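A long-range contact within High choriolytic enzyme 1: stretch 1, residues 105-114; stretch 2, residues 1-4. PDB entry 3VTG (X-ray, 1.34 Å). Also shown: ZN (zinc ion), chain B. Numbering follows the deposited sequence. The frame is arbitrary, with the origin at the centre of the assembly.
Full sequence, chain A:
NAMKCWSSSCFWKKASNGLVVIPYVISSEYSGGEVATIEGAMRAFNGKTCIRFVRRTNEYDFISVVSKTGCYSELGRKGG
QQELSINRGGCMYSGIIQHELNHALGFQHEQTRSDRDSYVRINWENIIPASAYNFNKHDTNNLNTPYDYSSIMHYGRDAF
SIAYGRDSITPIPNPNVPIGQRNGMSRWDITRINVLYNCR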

# COMPACT_ATOMS: atom_id res chain seq x y z
N LEU A 105 1.75 2.69 5.96
CA LEU A 105 2.79 3.72 5.99
C LEU A 105 2.30 5.10 5.53
O LEU A 105 2.92 6.12 5.87
CB LEU A 105 4.00 3.30 5.17
CG LEU A 105 4.84 2.12 5.68
CD1 LEU A 105 5.99 1.86 4.73
CD2 LEU A 105 5.35 2.37 7.09
N GLY A 106 1.22 5.13 4.77
CA GLY A 106 0.63 6.38 4.29
C GLY A 106 0.53 6.53 2.78
O GLY A 106 0.26 7.63 2.29
N PHE A 107 0.74 5.44 2.05
CA PHE A 107 0.75 5.49 0.58
C PHE A 107 -0.56 5.03 -0.04
O PHE A 107 -1.18 4.06 0.40
CB PHE A 107 1.93 4.71 0.02
CG PHE A 107 3.25 5.30 0.40
CD1 PHE A 107 3.71 6.45 -0.23
CD2 PHE A 107 4.01 4.73 1.41
CE1 PHE A 107 4.92 7.02 0.14
CE2 PHE A 107 5.23 5.29 1.78
CZ PHE A 107 5.68 6.44 1.14
N GLN A 108 -0.96 5.73 -1.10
CA GLN A 108 -2.22 5.48 -1.79
C GLN A 108 -1.97 4.82 -3.14
O GLN A 108 -0.83 4.70 -3.58
CB GLN A 108 -2.99 6.79 -1.95
CG GLN A 108 -3.21 7.50 -0.62
CD GLN A 108 -3.79 8.88 -0.78
OE1 GLN A 108 -3.07 9.88 -0.77
NE2 GLN A 108 -5.11 8.96 -0.92
N HIS A 109 -3.05 4.37 -3.79
CA HIS A 109 -2.93 3.73 -5.09
C HIS A 109 -2.37 4.65 -6.13
O HIS A 109 -2.74 5.83 -6.20
CB HIS A 109 -4.28 3.17 -5.54
CG HIS A 109 -4.80 2.08 -4.64
ND1 HIS A 109 -6.07 2.06 -4.19
CD2 HIS A 109 -4.18 0.96 -4.10
CE1 HIS A 109 -6.24 0.98 -3.40
NE2 HIS A 109 -5.09 0.31 -3.35
N GLU A 110 -1.46 4.12 -6.94
CA GLU A 110 -0.75 4.90 -7.95
C GLU A 110 -1.67 5.64 -8.91
O GLU A 110 -1.42 6.80 -9.24
CB GLU A 110 0.24 4.02 -8.72
CG GLU A 110 1.28 4.78 -9.52
CD GLU A 110 2.34 5.46 -8.66
OE1 GLU A 110 2.24 5.41 -7.41
OE2 GLU A 110 3.27 6.05 -9.25
N GLN A 111 -2.74 4.97 -9.35
CA GLN A 111 -3.65 5.55 -10.34
C GLN A 111 -4.45 6.74 -9.81
O GLN A 111 -5.14 7.41 -10.58
CB GLN A 111 -4.58 4.48 -10.94
CG GLN A 111 -5.76 4.06 -10.07
CD GLN A 111 -5.40 3.01 -9.03
OE1 GLN A 111 -4.32 2.43 -9.05
NE2 GLN A 111 -6.33 2.76 -8.11
N THR A 112 -4.36 7.01 -8.51
CA THR A 112 -5.05 8.16 -7.91
C THR A 112 -4.14 9.37 -7.71
O THR A 112 -4.58 10.39 -7.19
CB THR A 112 -5.74 7.80 -6.58
OG1 THR A 112 -4.76 7.58 -5.56
CG2 THR A 112 -6.63 6.57 -6.73
N ARG A 113 -2.87 9.26 -8.12
CA ARG A 113 -1.94 10.39 -8.06
C ARG A 113 -2.51 11.61 -8.78
O ARG A 113 -3.23 11.48 -9.76
CB ARG A 113 -0.60 10.02 -8.69
CG ARG A 113 0.36 9.27 -7.78
CD ARG A 113 1.61 8.86 -8.54
NE ARG A 113 2.33 10.00 -9.12
CZ ARG A 113 3.52 10.44 -8.72
NH1 ARG A 113 4.18 9.84 -7.73
NH2 ARG A 113 4.07 11.48 -9.33
N SER A 114 -2.16 12.79 -8.28
CA SER A 114 -2.66 14.04 -8.85
C SER A 114 -2.29 14.22 -10.33
O SER A 114 -3.00 14.93 -11.05
CB SER A 114 -2.14 15.23 -8.05
OG SER A 114 -0.73 15.25 -8.05
ZN ZN B . -4.65 -1.11 -1.95
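Stretch 2 1-4: NAMK

Two backbone hydrogen bonds fix residues 1-4 to residues 105-114. Gln-108 N donates to Asn-1 O at 2.8 Å, and Met-3 N donates to Gly-106 O at 2.9 Å. Together they bracket Phe-107 and Ala-2 and make a single beta bridge, with Phe-107 CA 4.4 Å from Ala-2 CA. The two stretches run antiparallel here: Asn-1 lies by Gln-108, and Met-3 by Gly-106. Ala-2 and Met-3 are extended, with phi/psi of -74/148 and -67/148. Phe-107 is extended too, at -99/140. Gly-106 has positive phi and closes the preceding helix in a Schellman motif. The same oxygen, Gly-106 O, receives a CA-H...O contact from Ala-2 CA at 3.5 Å.

Asn-1 is the most covered residue of the contact. Its CB points toward stretch 1 and packs on Arg-113, with Asn-1 CB 3.8 Å from Arg-113 CG. The terminal amine does not pair with the guanidinium; Asn-1 N and Arg-113 NH1 are like charges 4.0 Å apart. Ala-2 CB rests against the Phe-107 ring, 3.9 Å from Phe-107 CE1. The Gln-108 side chain reaches Met-3, with Gln-108 OE1 3.4 Å from Met-3 CA. Lys-4 makes no contact with stretch 1. His-109 CB points away, and His-109 NE2 binds the zinc at 2.0 Å.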

# COMPACT_ATOMS: atom_id res chain seq x y z
N ASN A 1 2.24 9.74 -4.24
CA ASN A 1 1.02 8.98 -3.82
C ASN A 1 0.83 8.95 -2.30
O ASN A 1 -0.08 8.28 -1.80
CB ASN A 1 1.00 7.56 -4.42
CG ASN A 1 2.12 6.68 -3.89
OD1 ASN A 1 1.94 5.47 -3.73
ND2 ASN A 1 3.29 7.26 -3.65
N ALA A 2 1.67 9.68 -1.57
CA ALA A 2 1.53 9.77 -0.12
C ALA A 2 0.34 10.65 0.25
O ALA A 2 0.01 11.60 -0.47
CB ALA A 2 2.80 10.30 0.52
N MET A 3 -0.30 10.34 1.37
CA MET A 3 -1.36 11.19 1.90
C MET A 3 -0.76 12.52 2.35
O MET A 3 0.40 12.58 2.77
CB MET A 3 -2.09 10.50 3.04
CG MET A 3 -1.22 10.19 4.25
SD MET A 3 -2.05 9.15 5.46
CE MET A 3 -3.39 10.21 6.00
N LYS A 4 -1.54 13.59 2.23
CA LYS A 4 -1.12 14.91 2.68
C LYS A 4 -1.60 15.16 4.10
O LYS A 4 -2.80 15.29 4.34
CB LYS A 4 -1.63 16.01 1.74
CG LYS A 4 -0.81 16.19 0.47
CD LYS A 4 -1.25 17.43 -0.29
CE LYS A 4 -0.45 17.61 -1.57
NZ LYS A 4 -0.82 18.87 -2.27
O HOH W 1 -5.58 -2.33 -0.48
O HOH W 2 -5.76 -2.62 -3.29